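Local coordinates for putative 2OG-Fe(II) oxygenase family protein (Caulobacter crescentus CB15, PDB 3OOX) that probably acts as an iron(II)-dependent 2-oxoglutarate oxygenase that forms ethylene from 2-oxoglutarate and oxidises L-arginine, at residues 215-220 with 247-252. Numbering follows the deposited sequence.
Sequences GQWLPI and VHRVVN
A cross-strand cation-pi stack between Trp217 and Arg249 marks this contact in the four-stranded antiparallel sheet of the oxygenase fold. Strands 217-219 and 248-250 are not neighbours; strand 208-211 runs between them. The link therefore rests mainly on side chains, with no hydrogen bond across it. The guanidinium of Arg249 lies flat over one face of the indole, the planes 9° apart. Its CZ sits 3.6 Å from the centroid of the Trp217 five-membered ring, almost on the ring normal. Further back, Arg249 CD covers the six-membered ring at 3.5 Å from its centroid, a CH-pi contact. The Arg249 chain runs straight out to NE (chi2 -178°, chi3 -175°), which lays methylene and guanidinium along the length of the indole. Arg249 NH2 also forms a salt bridge with Glu209 on the intervening strand. That second partner probably steadies the cation over the ring. The far end of the indole reaches the 247-252 segment. CZ3 of Trp217 meets His248 CA edge-on at 3.9 Å, and Trp217 CH2 touches Val247 CG1, also at 3.9 Å. The Trp217-Arg249 pair thus spans the middle strand 208-211 on one face of a sheet of the double-stranded beta-helix (jelly-roll) core of the 2-oxoglutarate oxygenases.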
loop_
_atom_site.group_PDB
_atom_site.type_symbol
_atom_site.label_atom_id
_atom_site.label_comp_id
_atom_site.label_asym_id
_atom_site.label_seq_id
_atom_site.Cartn_x
_atom_site.Cartn_y
_atom_site.Cartn_z
ATOM N N GLY A 215 -2.917 20.986 8.388
ATOM C CA GLY A 215 -2.088 20.398 9.451
ATOM C C GLY A 215 -2.814 19.661 10.578
ATOM O O GLY A 215 -2.180 19.244 11.557
ATOM N N GLN A 216 -4.127 19.472 10.433
ATOM C CA GLN A 216 -4.892 18.640 11.375
ATOM C C GLN A 216 -4.826 17.182 10.932
ATOM O O GLN A 216 -4.862 16.896 9.738
ATOM C CB GLN A 216 -6.337 19.099 11.433
ATOM C CG GLN A 216 -6.487 20.462 12.048
ATOM C CD GLN A 216 -7.899 20.730 12.457
ATOM O OE1 GLN A 216 -8.339 20.282 13.514
ATOM N NE2 GLN A 216 -8.635 21.440 11.606
ATOM N N TRP A 217 -4.727 16.280 11.908
ATOM C CA TRP A 217 -4.784 14.848 11.668
ATOM C C TRP A 217 -6.249 14.398 11.661
ATOM O O TRP A 217 -6.997 14.617 12.631
ATOM C CB TRP A 217 -4.001 14.076 12.716
ATOM C CG TRP A 217 -2.534 14.287 12.615
ATOM C CD1 TRP A 217 -1.770 15.169 13.333
ATOM C CD2 TRP A 217 -1.660 13.662 11.676
ATOM N NE1 TRP A 217 -0.457 15.090 12.927
ATOM C CE2 TRP A 217 -0.356 14.161 11.917
ATOM C CE3 TRP A 217 -1.841 12.685 10.690
ATOM C CZ2 TRP A 217 0.757 13.744 11.173
ATOM C CZ3 TRP A 217 -0.730 12.274 9.941
ATOM C CH2 TRP A 217 0.553 12.795 10.200
ATOM N N LEU A 218 -6.641 13.780 10.554
ATOM C CA LEU A 218 -8.005 13.294 10.360
ATOM C C LEU A 218 -8.052 11.787 10.484
ATOM O O LEU A 218 -7.314 11.103 9.774
ATOM C CB LEU A 218 -8.499 13.689 8.977
ATOM C CG LEU A 218 -8.399 15.157 8.576
ATOM C CD1 LEU A 218 -8.986 15.315 7.175
ATOM C CD2 LEU A 218 -9.064 16.087 9.564
ATOM N N PRO A 219 -8.958 11.241 11.336
ATOM C CA PRO A 219 -9.064 9.797 11.450
ATOM C C PRO A 219 -9.666 9.153 10.196
ATOM O O PRO A 219 -10.625 9.691 9.626
ATOM C CB PRO A 219 -9.999 9.597 12.658
ATOM C CG PRO A 219 -10.725 10.813 12.772
ATOM C CD PRO A 219 -9.882 11.931 12.248
ATOM N N ILE A 220 -9.080 8.037 9.768
ATOM C CA ILE A 220 -9.655 7.194 8.728
ATOM C C ILE A 220 -9.970 5.889 9.427
ATOM O O ILE A 220 -9.098 5.065 9.695
ATOM C CB ILE A 220 -8.727 6.987 7.509
ATOM C CG1 ILE A 220 -8.335 8.343 6.909
ATOM C CG2 ILE A 220 -9.439 6.136 6.457
ATOM C CD1 ILE A 220 -7.387 8.226 5.748
ATOM N N VAL A 247 0.556 12.559 3.628
ATOM C CA VAL A 247 1.240 12.056 4.799
ATOM C C VAL A 247 0.218 11.432 5.729
ATOM O O VAL A 247 -0.881 11.986 5.952
ATOM C CB VAL A 247 1.993 13.209 5.495
ATOM C CG1 VAL A 247 2.526 12.767 6.856
ATOM C CG2 VAL A 247 3.125 13.695 4.588
ATOM N N HIS A 248 0.551 10.244 6.216
ATOM C CA HIS A 248 -0.318 9.536 7.131
ATOM C C HIS A 248 0.459 8.840 8.241
ATOM O O HIS A 248 1.671 8.687 8.170
ATOM C CB HIS A 248 -1.194 8.538 6.348
ATOM C CG HIS A 248 -0.455 7.637 5.418
ATOM N ND1 HIS A 248 -0.009 8.038 4.171
ATOM C CD2 HIS A 248 -0.158 6.322 5.512
ATOM C CE1 HIS A 248 0.570 7.016 3.564
ATOM N NE2 HIS A 248 0.465 5.956 4.340
ATOM N N ARG A 249 -0.250 8.422 9.277
ATOM C CA ARG A 249 0.351 7.784 10.428
ATOM C C ARG A 249 -0.650 6.839 11.026
ATOM O O ARG A 249 -1.821 6.897 10.698
ATOM C CB ARG A 249 0.753 8.816 11.480
ATOM C CG ARG A 249 -0.418 9.498 12.182
ATOM C CD ARG A 249 0.077 10.532 13.166
ATOM N NE ARG A 249 -1.033 11.108 13.918
ATOM C CZ ARG A 249 -0.897 11.936 14.950
ATOM N NH1 ARG A 249 0.317 12.322 15.340
ATOM N NH2 ARG A 249 -1.977 12.391 15.577
ATOM N N VAL A 250 -0.177 6.003 11.937
ATOM C CA VAL A 250 -1.027 5.170 12.745
ATOM C C VAL A 250 -0.741 5.449 14.204
ATOM O O VAL A 250 0.411 5.317 14.657
ATOM C CB VAL A 250 -0.794 3.689 12.457
ATOM C CG1 VAL A 250 -1.717 2.865 13.328
ATOM C CG2 VAL A 250 -1.026 3.394 10.962
ATOM N N VAL A 251 -1.770 5.861 14.932
ATOM C CA VAL A 251 -1.606 6.154 16.367
ATOM C C VAL A 251 -1.728 4.861 17.178
ATOM O O VAL A 251 -2.281 3.868 16.701
ATOM C CB VAL A 251 -2.589 7.242 16.832
ATOM C CG1 VAL A 251 -2.377 8.488 16.009
ATOM C CG2 VAL A 251 -4.033 6.771 16.729
ATOM N N ASN A 252 -1.190 4.875 18.400
ATOM C CA ASN A 252 -1.249 3.705 19.277
ATOM C C ASN A 252 -2.696 3.403 19.643
ATOM O O ASN A 252 -3.525 4.319 19.721
ATOM C CB ASN A 252 -0.402 3.916 20.537
#